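Local atomic coordinates of probable enoyl-CoA hydratase/isomerase (Pseudomonas aeruginosa, PDB entry 7BOR), a protein that binds coenzyme A through a crotonase-type fold and probably shifts the double bond of enoyl-CoA substrates as a delta(3)-delta(2)-enoyl-CoA isomerase. Residues 18-21 with 22-25; 203-206 with 207-210; 219-222 with 223-227. One frame throughout, in Å; residues are numbered along the deposited sequence.

Interaction 1: 18-21 with 22-25. With COA (coenzyme A), chain C.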
ATOM      1  N   LEU A  18      -5.556   1.391  10.118  1.00 40.23           N
ATOM      2  CA  LEU A  18      -4.385   2.054  10.681  1.00 40.98           C
ATOM      3  C   LEU A  18      -4.795   3.112  11.697  1.00 43.66           C
ATOM      4  O   LEU A  18      -5.504   4.064  11.365  1.00 39.18           O
ATOM      5  CB  LEU A  18      -3.584   2.686   9.532  1.00 39.66           C
ATOM      6  CG  LEU A  18      -2.628   1.792   8.714  1.00 43.90           C
ATOM      7  CD1 LEU A  18      -3.172   0.458   8.281  1.00 42.28           C
ATOM      8  CD2 LEU A  18      -2.075   2.543   7.470  1.00 40.97           C
ATOM      9  N   ASP A  19      -4.340   2.969  12.940  1.00 48.59           N
ATOM     10  CA  ASP A  19      -4.731   3.905  14.005  1.00 47.60           C
ATOM     11  C   ASP A  19      -3.487   4.416  14.741  1.00 50.15           C
ATOM     12  O   ASP A  19      -3.170   3.957  15.843  1.00 50.84           O
ATOM     13  CB  ASP A  19      -5.749   3.250  14.989  1.00 53.19           C
ATOM     14  CG  ASP A  19      -6.656   4.294  15.701  1.00 60.26           C
ATOM     15  OD1 ASP A  19      -6.467   5.525  15.519  1.00 54.64           O
ATOM     16  OD2 ASP A  19      -7.576   3.861  16.434  1.00 67.95           O
ATOM     17  N   ARG A  20      -2.820   5.402  14.144  1.00 41.78           N
ATOM     18  CA  ARG A  20      -1.624   6.036  14.713  1.00 46.68           C
ATOM     19  C   ARG A  20      -1.634   7.491  14.237  1.00 45.05           C
ATOM     20  O   ARG A  20      -0.724   7.968  13.568  1.00 48.15           O
ATOM     21  CB  ARG A  20      -0.362   5.290  14.321  1.00 48.66           C
ATOM     22  CG  ARG A  20       0.944   5.803  14.977  1.00 44.03           C
ATOM     23  CD  ARG A  20       2.101   4.863  14.702  1.00 41.21           C
ATOM     24  NE  ARG A  20       3.323   5.256  15.427  1.00 44.75           N
ATOM     25  CZ  ARG A  20       4.498   5.544  14.869  1.00 47.05           C
ATOM     26  NH1 ARG A  20       4.664   5.464  13.554  1.00 38.03           N
ATOM     27  NH2 ARG A  20       5.530   5.899  15.630  1.00 42.31           N
ATOM     28  N   GLN A  21      -2.688   8.224  14.591  1.00 42.80           N
ATOM     29  CA  GLN A  21      -2.962   9.504  13.947  1.00 43.85           C
ATOM     30  C   GLN A  21      -1.901  10.540  14.285  1.00 47.36           C
ATOM     31  O   GLN A  21      -1.508  11.330  13.425  1.00 47.84           O
ATOM     32  CB  GLN A  21      -4.367   9.986  14.338  1.00 49.11           C
ATOM     33  CG  GLN A  21      -5.496   8.947  14.059  1.00 53.19           C
ATOM     34  CD  GLN A  21      -5.587   8.528  12.580  1.00 56.38           C
ATOM     35  OE1 GLN A  21      -5.636   7.320  12.259  1.00 54.10           O
ATOM     36  NE2 GLN A  21      -5.611   9.532  11.670  1.00 49.71           N
ATOM     37  N   ASP A  22      -1.401  10.538  15.519  1.00 46.56           N
ATOM     38  CA  ASP A  22      -0.333  11.456  15.901  1.00 45.48           C
ATOM     39  C   ASP A  22       0.892  11.361  14.991  1.00 44.62           C
ATOM     40  O   ASP A  22       1.651  12.329  14.901  1.00 48.55           O
ATOM     41  CB  ASP A  22       0.056  11.177  17.370  1.00 47.73           C
ATOM     42  CG  ASP A  22       0.073   9.639  17.709  1.00 60.26           C
ATOM     43  OD1 ASP A  22      -0.878   8.892  17.312  1.00 58.52           O
ATOM     44  OD2 ASP A  22       1.042   9.176  18.362  1.00 60.57           O
ATOM     45  N   LYS A  23       1.114  10.227  14.333  1.00 46.77           N
ATOM     46  CA  LYS A  23       2.263  10.069  13.452  1.00 45.61           C
ATOM     47  C   LYS A  23       1.839   9.917  11.993  1.00 42.70           C
ATOM     48  O   LYS A  23       2.568   9.350  11.187  1.00 41.34           O
ATOM     49  CB  LYS A  23       3.111   8.877  13.893  1.00 44.82           C
ATOM     50  CG  LYS A  23       3.823   9.072  15.251  1.00 51.46           C
ATOM     51  CD  LYS A  23       4.527  10.433  15.309  1.00 54.15           C
ATOM     52  CE  LYS A  23       5.300  10.677  16.619  1.00 59.50           C
ATOM     53  NZ  LYS A  23       6.599   9.964  16.650  1.00 58.84           N
ATOM     54  N   LYS A  24       0.673  10.436  11.639  1.00 42.69           N
ATOM     55  CA  LYS A  24       0.169  10.332  10.275  1.00 39.55           C
ATOM     56  C   LYS A  24       0.121   8.892   9.783  1.00 37.83           C
ATOM     57  O   LYS A  24       0.376   8.622   8.602  1.00 35.92           O
ATOM     58  CB  LYS A  24       0.992  11.211   9.331  1.00 40.51           C
ATOM     59  CG  LYS A  24       1.013  12.676   9.724  1.00 47.92           C
ATOM     60  CD  LYS A  24      -0.395  13.173  10.080  1.00 46.37           C
ATOM     61  CE  LYS A  24      -0.837  14.386   9.282  1.00 56.56           C
ATOM     62  NZ  LYS A  24      -2.337  14.396   9.080  1.00 48.05           N
ATOM     63  N   ASN A  25      -0.186   7.979  10.715  1.00 35.98           N
ATOM     64  CA  ASN A  25      -0.260   6.542  10.478  1.00 36.14           C
ATOM     65  C   ASN A  25       1.039   5.953   9.917  1.00 34.33           C
ATOM     66  O   ASN A  25       1.010   4.960   9.164  1.00 33.31           O
ATOM     67  CB  ASN A  25      -1.451   6.192   9.561  1.00 35.88           C
ATOM     68  CG  ASN A  25      -2.814   6.381  10.263  1.00 43.02           C
ATOM     69  OD1 ASN A  25      -2.906   6.335  11.485  1.00 36.32           O
ATOM     70  ND2 ASN A  25      -3.869   6.591   9.478  1.00 40.06           N
TER
HETATM   71  N1A COA C 301       7.972   8.544  10.003  1.00 39.74           N
HETATM   72  C2A COA C 301       8.180   8.985  11.276  1.00 46.38           C
HETATM   73  N3A COA C 301       7.465  10.029  11.794  1.00 42.56           N
HETATM   74  C4A COA C 301       6.537  10.585  10.998  1.00 50.01           C
HETATM   75  C5A COA C 301       6.312  10.163   9.736  1.00 47.55           C
HETATM   76  C6A COA C 301       7.055   9.117   9.230  1.00 40.25           C
HETATM   77  N6A COA C 301       6.939   8.517   7.893  1.00 38.35           N
HETATM   78  N7A COA C 301       5.326  10.921   9.180  1.00 46.91           N
HETATM   79  C8A COA C 301       4.927  11.836  10.090  1.00 52.42           C
HETATM   80  N9A COA C 301       5.691  11.602  11.152  1.00 50.98           N
HETATM   81  C1B COA C 301       5.463  12.413  12.366  1.00 54.33           C
HETATM   82  C2B COA C 301       6.221  13.840  12.369  1.00 56.91           C
HETATM   83  O2B COA C 301       7.663  13.592  12.614  1.00 53.67           O
HETATM   84  C3B COA C 301       5.570  14.429  13.333  1.00 58.38           C
HETATM   85  O3B COA C 301       6.014  13.917  14.658  1.00 60.63           O
HETATM   86  P3B COA C 301       5.821  14.767  16.028  1.00 68.58           P
HETATM   87  O7A COA C 301       4.471  15.454  16.065  1.00 68.59           O
HETATM   88  O8A COA C 301       6.936  15.776  16.078  1.00 60.32           O
HETATM   89  O9A COA C 301       5.886  13.790  17.164  1.00 66.88           O
HETATM   90  C4B COA C 301       4.086  13.999  13.219  1.00 53.87           C
HETATM   91  O4B COA C 301       4.178  12.604  12.567  1.00 56.24           O
HETATM   92  C5B COA C 301       3.285  14.850  12.422  1.00 53.87           C
HETATM   93  O5B COA C 301       3.811  14.753  11.138  1.00 53.17           O
HETATM   94  P1A COA C 301       3.974  16.118  10.253  1.00 56.63           P
HETATM   95  O1A COA C 301       4.957  15.935   9.114  1.00 55.96           O
HETATM   96  O2A COA C 301       4.392  17.322  11.065  1.00 58.78           O
HETATM   97  O3A COA C 301       2.449  16.407   9.697  1.00 57.37           O
HETATM   98  P2A COA C 301       2.310  17.163   8.236  1.00 55.48           P
HETATM   99  O4A COA C 301       0.830  17.477   8.039  1.00 51.06           O
HETATM  100  O5A COA C 301       3.217  18.353   8.325  1.00 54.72           O
HETATM  101  O6A COA C 301       2.917  16.217   7.011  1.00 46.27           O
HETATM  102  CBP COA C 301       3.151  14.290   5.604  1.00 47.46           C
HETATM  103  CCP COA C 301       2.185  15.059   6.576  1.00 49.84           C
HETATM  104  CDP COA C 301       2.649  12.812   5.435  1.00 40.58           C
HETATM  105  CEP COA C 301       3.191  14.984   4.220  1.00 42.18           C
HETATM  106  CAP COA C 301       4.542  14.405   6.309  1.00 46.66           C
HETATM  107  OAP COA C 301       4.388  13.920   7.608  1.00 44.37           O
HETATM  108  C9P COA C 301       5.628  13.568   5.636  1.00 50.46           C
HETATM  109  O9P COA C 301       6.138  13.892   4.603  1.00 50.98           O
HETATM  110  N8P COA C 301       6.025  12.345   6.366  1.00 47.67           N
HETATM  111  C7P COA C 301       7.045  11.432   5.846  1.00 46.83           C
HETATM  112  C6P COA C 301       6.628  10.856   4.459  1.00 41.58           C
HETATM  113  C5P COA C 301       7.782   9.888   4.046  1.00 40.81           C
HETATM  114  O5P COA C 301       8.827  10.279   3.656  1.00 38.19           O
HETATM  115  N4P COA C 301       7.525   8.463   4.148  1.00 39.72           N
HETATM  116  C3P COA C 301       8.576   7.529   3.827  1.00 44.58           C
HETATM  117  C2P COA C 301       8.697   7.359   2.335  1.00 43.39           C
HETATM  118  S1P COA C 301      10.024   6.144   2.156  1.00 57.94           S
HETATM  119  O   HOH W   1       2.971   6.313  18.384  1.00 48.19           O

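Interaction 2: 203-206 with 207-210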
ATOM      1  N   VAL A 203     -14.549 -15.208  -8.279  1.00 32.82           N
ATOM      2  CA  VAL A 203     -13.820 -13.979  -8.005  1.00 36.54           C
ATOM      3  C   VAL A 203     -12.352 -14.289  -7.771  1.00 38.60           C
ATOM      4  O   VAL A 203     -11.458 -13.685  -8.385  1.00 33.86           O
ATOM      5  CB  VAL A 203     -14.427 -13.262  -6.792  1.00 38.07           C
ATOM      6  CG1 VAL A 203     -13.540 -12.113  -6.356  1.00 37.08           C
ATOM      7  CG2 VAL A 203     -15.842 -12.821  -7.097  1.00 39.34           C
ATOM      8  N   VAL A 204     -12.089 -15.242  -6.863  1.00 37.35           N
ATOM      9  CA  VAL A 204     -10.732 -15.593  -6.465  1.00 34.32           C
ATOM     10  C   VAL A 204      -9.945 -16.069  -7.661  1.00 32.73           C
ATOM     11  O   VAL A 204      -8.784 -15.681  -7.869  1.00 29.19           O
ATOM     12  CB  VAL A 204     -10.788 -16.673  -5.360  1.00 38.23           C
ATOM     13  CG1 VAL A 204      -9.476 -17.449  -5.267  1.00 37.32           C
ATOM     14  CG2 VAL A 204     -11.150 -16.023  -4.055  1.00 35.95           C
ATOM     15  N   GLU A 205     -10.565 -16.914  -8.468  1.00 31.65           N
ATOM     16  CA  GLU A 205      -9.888 -17.428  -9.645  1.00 34.04           C
ATOM     17  C   GLU A 205      -9.709 -16.368 -10.710  1.00 32.82           C
ATOM     18  O   GLU A 205      -8.726 -16.416 -11.444  1.00 29.75           O
ATOM     19  CB  GLU A 205     -10.659 -18.581 -10.247  1.00 33.12           C
ATOM     20  CG  GLU A 205      -9.872 -19.374 -11.199  1.00 42.45           C
ATOM     21  CD  GLU A 205     -10.004 -20.831 -10.893  1.00 53.27           C
ATOM     22  OE1 GLU A 205     -11.097 -21.373 -11.185  1.00 55.47           O
ATOM     23  OE2 GLU A 205      -9.043 -21.406 -10.318  1.00 56.72           O
ATOM     24  N   SER A 206     -10.665 -15.442 -10.866  1.00 31.62           N
ATOM     25  CA  SER A 206     -10.424 -14.347 -11.798  1.00 30.76           C
ATOM     26  C   SER A 206      -9.201 -13.552 -11.371  1.00 25.53           C
ATOM     27  O   SER A 206      -8.373 -13.158 -12.198  1.00 25.65           O
ATOM     28  CB  SER A 206     -11.674 -13.453 -11.873  1.00 28.34           C
ATOM     29  OG  SER A 206     -12.707 -14.125 -12.576  1.00 29.01           O
ATOM     30  N   LYS A 207      -9.087 -13.281 -10.080  1.00 28.00           N
ATOM     31  CA  LYS A 207      -7.956 -12.500  -9.604  1.00 29.93           C
ATOM     32  C   LYS A 207      -6.660 -13.259  -9.827  1.00 31.08           C
ATOM     33  O   LYS A 207      -5.650 -12.666 -10.225  1.00 27.03           O
ATOM     34  CB  LYS A 207      -8.143 -12.127  -8.134  1.00 31.25           C
ATOM     35  CG  LYS A 207      -6.910 -11.448  -7.513  1.00 30.51           C
ATOM     36  CD  LYS A 207      -7.162 -10.892  -6.095  1.00 30.98           C
ATOM     37  CE  LYS A 207      -5.837 -10.478  -5.424  1.00 27.41           C
ATOM     38  NZ  LYS A 207      -6.066  -9.735  -4.188  1.00 26.30           N
ATOM     39  N   ARG A 208      -6.679 -14.584  -9.652  1.00 36.09           N
ATOM     40  CA  ARG A 208      -5.458 -15.344  -9.912  1.00 27.59           C
ATOM     41  C   ARG A 208      -5.090 -15.284 -11.384  1.00 27.92           C
ATOM     42  O   ARG A 208      -3.930 -15.062 -11.735  1.00 27.40           O
ATOM     43  CB  ARG A 208      -5.639 -16.776  -9.438  1.00 32.46           C
ATOM     44  CG  ARG A 208      -4.284 -17.531  -9.365  1.00 38.96           C
ATOM     45  CD  ARG A 208      -4.460 -19.030  -9.193  1.00 41.68           C
ATOM     46  NE  ARG A 208      -5.249 -19.674 -10.245  1.00 49.12           N
ATOM     47  CZ  ARG A 208      -4.907 -19.796 -11.541  1.00 50.89           C
ATOM     48  NH1 ARG A 208      -5.736 -20.453 -12.360  1.00 53.48           N
ATOM     49  NH2 ARG A 208      -3.772 -19.265 -12.040  1.00 45.94           N
ATOM     50  N   LEU A 209      -6.064 -15.428 -12.281  1.00 26.25           N
ATOM     51  CA  LEU A 209      -5.711 -15.356 -13.693  1.00 26.86           C
ATOM     52  C   LEU A 209      -5.173 -13.986 -14.068  1.00 26.67           C
ATOM     53  O   LEU A 209      -4.365 -13.875 -15.002  1.00 29.99           O
ATOM     54  CB  LEU A 209      -6.921 -15.678 -14.553  1.00 29.31           C
ATOM     55  CG  LEU A 209      -7.336 -17.159 -14.540  1.00 34.02           C
ATOM     56  CD1 LEU A 209      -8.670 -17.419 -15.199  1.00 32.74           C
ATOM     57  CD2 LEU A 209      -6.219 -17.853 -15.291  1.00 31.42           C
ATOM     58  N   MET A 210      -5.661 -12.932 -13.390  1.00 28.52           N
ATOM     59  CA  MET A 210      -5.216 -11.575 -13.682  1.00 25.65           C
ATOM     60  C   MET A 210      -3.800 -11.354 -13.202  1.00 26.54           C
ATOM     61  O   MET A 210      -3.081 -10.533 -13.772  1.00 29.79           O
ATOM     62  CB  MET A 210      -6.136 -10.548 -13.019  1.00 26.91           C
ATOM     63  CG  MET A 210      -7.548 -10.353 -13.661  1.00 23.25           C
ATOM     64  SD  MET A 210      -8.510  -9.303 -12.601  1.00 27.64           S
ATOM     65  CE  MET A 210      -7.674  -7.727 -12.944  1.00 32.13           C
TER

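Interaction 3: 219-222 with 223-227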
ATOM      1  N   ARG A 219       7.580 -10.857  -8.526  1.00 33.37           N
ATOM      2  CA  ARG A 219       8.352 -11.404  -7.406  1.00 36.15           C
ATOM      3  C   ARG A 219       9.828 -11.079  -7.567  1.00 36.30           C
ATOM      4  O   ARG A 219      10.485 -10.657  -6.610  1.00 35.84           O
ATOM      5  CB  ARG A 219       8.150 -12.920  -7.287  1.00 37.60           C
ATOM      6  CG  ARG A 219       6.919 -13.280  -6.415  1.00 35.09           C
ATOM      7  CD  ARG A 219       6.641 -14.758  -6.507  1.00 31.34           C
ATOM      8  NE  ARG A 219       5.290 -15.172  -6.164  1.00 39.04           N
ATOM      9  CZ  ARG A 219       4.667 -16.163  -6.793  1.00 40.87           C
ATOM     10  NH1 ARG A 219       5.271 -16.802  -7.787  1.00 45.56           N
ATOM     11  NH2 ARG A 219       3.445 -16.509  -6.433  1.00 46.54           N
ATOM     12  N   ARG A 220      10.348 -11.211  -8.793  1.00 32.69           N
ATOM     13  CA  ARG A 220      11.771 -10.977  -9.035  1.00 39.03           C
ATOM     14  C   ARG A 220      12.101  -9.482  -9.004  1.00 39.68           C
ATOM     15  O   ARG A 220      13.153  -9.078  -8.484  1.00 34.29           O
ATOM     16  CB  ARG A 220      12.160 -11.654 -10.364  1.00 39.84           C
ATOM     17  CG  ARG A 220      13.046 -10.847 -11.327  1.00 47.47           C
ATOM     18  CD  ARG A 220      13.013 -11.452 -12.741  1.00 55.63           C
ATOM     19  NE  ARG A 220      13.366 -10.509 -13.825  1.00 66.94           N
ATOM     20  CZ  ARG A 220      12.690  -9.391 -14.098  1.00 60.49           C
ATOM     21  NH1 ARG A 220      11.665  -9.062 -13.336  1.00 57.44           N
ATOM     22  NH2 ARG A 220      13.037  -8.579 -15.101  1.00 55.00           N
ATOM     23  N   VAL A 221      11.218  -8.632  -9.529  1.00 33.36           N
ATOM     24  CA  VAL A 221      11.472  -7.199  -9.412  1.00 32.45           C
ATOM     25  C   VAL A 221      11.483  -6.781  -7.944  1.00 30.54           C
ATOM     26  O   VAL A 221      12.346  -6.012  -7.510  1.00 31.53           O
ATOM     27  CB  VAL A 221      10.457  -6.383 -10.228  1.00 31.23           C
ATOM     28  CG1 VAL A 221      10.550  -4.888  -9.806  1.00 28.96           C
ATOM     29  CG2 VAL A 221      10.720  -6.560 -11.733  1.00 27.48           C
ATOM     30  N   ILE A 222      10.505  -7.238  -7.157  1.00 30.65           N
ATOM     31  CA  ILE A 222      10.483  -6.839  -5.749  1.00 30.60           C
ATOM     32  C   ILE A 222      11.801  -7.250  -5.062  1.00 36.40           C
ATOM     33  O   ILE A 222      12.310  -6.541  -4.181  1.00 30.85           O
ATOM     34  CB  ILE A 222       9.239  -7.459  -5.079  1.00 28.36           C
ATOM     35  CG1 ILE A 222       7.951  -6.747  -5.566  1.00 28.56           C
ATOM     36  CG2 ILE A 222       9.261  -7.345  -3.557  1.00 32.83           C
ATOM     37  CD1 ILE A 222       6.651  -7.358  -5.044  1.00 30.11           C
ATOM     38  N   ALA A 223      12.388  -8.382  -5.476  1.00 33.44           N
ATOM     39  CA  ALA A 223      13.675  -8.797  -4.900  1.00 41.09           C
ATOM     40  C   ALA A 223      14.817  -7.883  -5.339  1.00 36.20           C
ATOM     41  O   ALA A 223      15.628  -7.464  -4.506  1.00 38.19           O
ATOM     42  CB  ALA A 223      13.986 -10.259  -5.239  1.00 35.70           C
ATOM     43  N   GLU A 224      14.914  -7.538  -6.631  1.00 31.52           N
ATOM     44  CA  GLU A 224      15.986  -6.614  -7.018  1.00 37.14           C
ATOM     45  C   GLU A 224      15.810  -5.260  -6.322  1.00 40.17           C
ATOM     46  O   GLU A 224      16.750  -4.750  -5.690  1.00 35.15           O
ATOM     47  CB  GLU A 224      16.077  -6.431  -8.539  1.00 35.90           C
ATOM     48  CG  GLU A 224      17.356  -5.631  -8.974  1.00 48.30           C
ATOM     49  CD  GLU A 224      17.511  -5.386 -10.511  1.00 54.68           C
ATOM     50  OE1 GLU A 224      16.633  -5.774 -11.323  1.00 52.00           O
ATOM     51  OE2 GLU A 224      18.534  -4.784 -10.919  1.00 56.42           O
ATOM     52  N   GLU A 225      14.590  -4.671  -6.392  1.00 33.42           N
ATOM     53  CA  GLU A 225      14.350  -3.385  -5.743  1.00 32.21           C
ATOM     54  C   GLU A 225      14.770  -3.421  -4.280  1.00 31.32           C
ATOM     55  O   GLU A 225      15.350  -2.465  -3.766  1.00 31.60           O
ATOM     56  CB  GLU A 225      12.852  -2.984  -5.774  1.00 32.18           C
ATOM     57  CG  GLU A 225      12.225  -2.731  -7.113  1.00 36.03           C
ATOM     58  CD  GLU A 225      10.726  -2.495  -6.964  1.00 33.63           C
ATOM     59  OE1 GLU A 225      10.191  -2.903  -5.895  1.00 28.52           O
ATOM     60  OE2 GLU A 225      10.135  -1.901  -7.902  1.00 30.52           O
ATOM     61  N   GLY A 226      14.457  -4.520  -3.596  1.00 33.99           N
ATOM     62  CA  GLY A 226      14.661  -4.587  -2.164  1.00 36.05           C
ATOM     63  C   GLY A 226      16.126  -4.622  -1.800  1.00 36.90           C
ATOM     64  O   GLY A 226      16.517  -4.078  -0.766  1.00 38.65           O
ATOM     65  N   ASP A 227      16.945  -5.241  -2.647  1.00 37.48           N
ATOM     66  CA  ASP A 227      18.391  -5.262  -2.429  1.00 41.40           C
ATOM     67  C   ASP A 227      18.975  -3.866  -2.623  1.00 39.41           C
ATOM     68  O   ASP A 227      19.702  -3.366  -1.755  1.00 38.14           O
ATOM     69  CB  ASP A 227      19.064  -6.283  -3.369  1.00 46.71           C
ATOM     70  CG  ASP A 227      18.867  -7.761  -2.911  1.00 56.17           C
ATOM     71  OD1 ASP A 227      18.918  -8.089  -1.687  1.00 55.78           O
ATOM     72  OD2 ASP A 227      18.665  -8.616  -3.805  1.00 61.11           O
TER

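Interaction 1: 18-21 with 22-25
Arg20 meets the segment 22-25 with its backbone, which closes the turn, and with its side chain, which lies against Lys23. Its N donates to Asn25 OD1 at 2.8 Å, reaching the oxygen nearly end-on (C=O...donor angle 162°). Its O is gripped twice, by Lys23 N at 3.0 Å and by Asn25 N at 2.9 Å, the two donors coming from opposite faces of the carbonyl plane. A further bond, Lys24 N to Gln21 O at 3.0 Å, lies within the span of the wider Arg20-Asn25 bond. With Lys24 in the left-handed region (phi 54°), these two bonds make a Schellman motif.

Along the Arg20 side chain, CB sits near Asn25 CA and OD1, and CG passes 3.9 Å from Lys23 CB. Because CG is anti to the backbone N (chi1 -175°) and the chain stays extended as far as NE, the guanidinium is carried out beneath Lys23, which passes over it at a slant. NE donates to a water at 3.2 Å, which in turn makes a weak bond to Asp22 OD2. CZ lies 3.6 Å from Lys23 CG, the methylene covering one guanidinium face over its centre. NH2 lies under the same methylene. NH1 turns to Ala26 O and forms a salt bridge with Asp65, a CoA-binding residue.

Lys23, bent at chi2 and chi4, brings CE to 3.2 Å from O9A of the coenzyme A 3'-phosphate, with NZ farther off, while Lys24 CE approaches the diphosphate. Asn25 is held in the interior by ND2 to Phe60 O. This is the loop between strand 13-18 and helix 29-44 of the crotonase fold, and it forms part of the pocket for the nucleotide end of coenzyme A.

Interaction 2: 203-206 with 207-210
Glu205 and Arg208, one turn apart, run side by side and point the same way from the helix. Their nearest charged atoms, Glu205 OE2 and Arg208 NH1, are 4.0 Å apart, which is too long for a salt bridge. The carboxylate oxygen lies at the guanidinium edge and near its plane, but the two planes stand 78° apart, so the groups are not matched as a paired bidentate contact would be. A turn about the Arg208 CG-CD bond (chi3 58°) folds the guanidinium back so that both NE and NH1 face Glu205. The attraction is probably a modest electrostatic one on an exposed surface.

Beside this pair, side chains rest on carbonyl oxygens of the preceding turn. Leu209 CG is 3.5 Å from Glu205 O, and Met210 CG is 3.3 Å from Ser206 O. Both oxygens are already engaged, Glu205 O by Leu209 N and Ser206 O by Met210 N, each at 3.0 Å. Lys207 N to Val203 O at 2.9 Å and Arg208 N to Val204 O at 3.0 Å complete the set of backbone bonds that holds the two turns together and so sets the spacing of the side-chain roots.

Farther out, Ser206 OG bonds back to Ala202 O. Lys207 departs from its exposed neighbours: its fully extended chain takes NZ to a salt bridge with Asp115 and a bond to Lys93 O, while Val203 packs on Pro94 and Leu198. The i to i+4 bonding, with one buried lysine flanked by solvent-facing residues, is that of a surface alpha-helix, here the early part of the long helix 200-233 of this crotonase-family protein.

Interaction 3: 219-222 with 223-227
Segments 219-222 and 223-227 are successive turns of one alpha-helix, joined by four i to i+4 bonds, the shortest being Glu225 N to Val221 O at 2.8 Å.

Among the side chains, Val221 and Glu225 carry the contact. Val221 CG1, anti to the backbone N (chi1 167°), leans toward the next turn and meets Glu225 OE2 at 3.6 Å and CD at 3.7 Å. Glu225 CG also lies 3.3 Å from Val221 O, and Glu225 OE1 comes to 3.9 Å from Ile222 CA, so the whole glutamate chain, carboxylate included, lies against the preceding turn.

That carboxylate is buried, yet both oxygens have partners: OE1 accepts from Gly139 N and OE2 bonds with Ser141 OG. Since these residues stand at the start of helix 140-148, its N-terminal end probably favours the negative charge. Val221 touches Ser141 and Leu142 as well, so both members of the pair meet that region. This is helix-to-helix packing within the crotonase fold, joining helix 200-233 to helix 140-148.

Interactions 2 and 3 belong to the same helix, 200-233, with centres about 23 Å apart, whereas interaction 1 is an irregular turn on the opposite side of the chain's centre from both. Interaction 2 is largely a surface contact in which a loose charged pair faces solvent. Interaction 3, partly buried, instead uses an aliphatic branch against a buried glutamate whose two oxygens are hydrogen-bonded within the protein. Interaction 1, also partly buried, is the one that touches coenzyme A, and there side-chain and backbone bonds replace the regular helical pattern. Its lysines pass close to the phosphates with their methylenes, while Lys207 of interaction 2 turns inward to a salt bridge with a carboxylate.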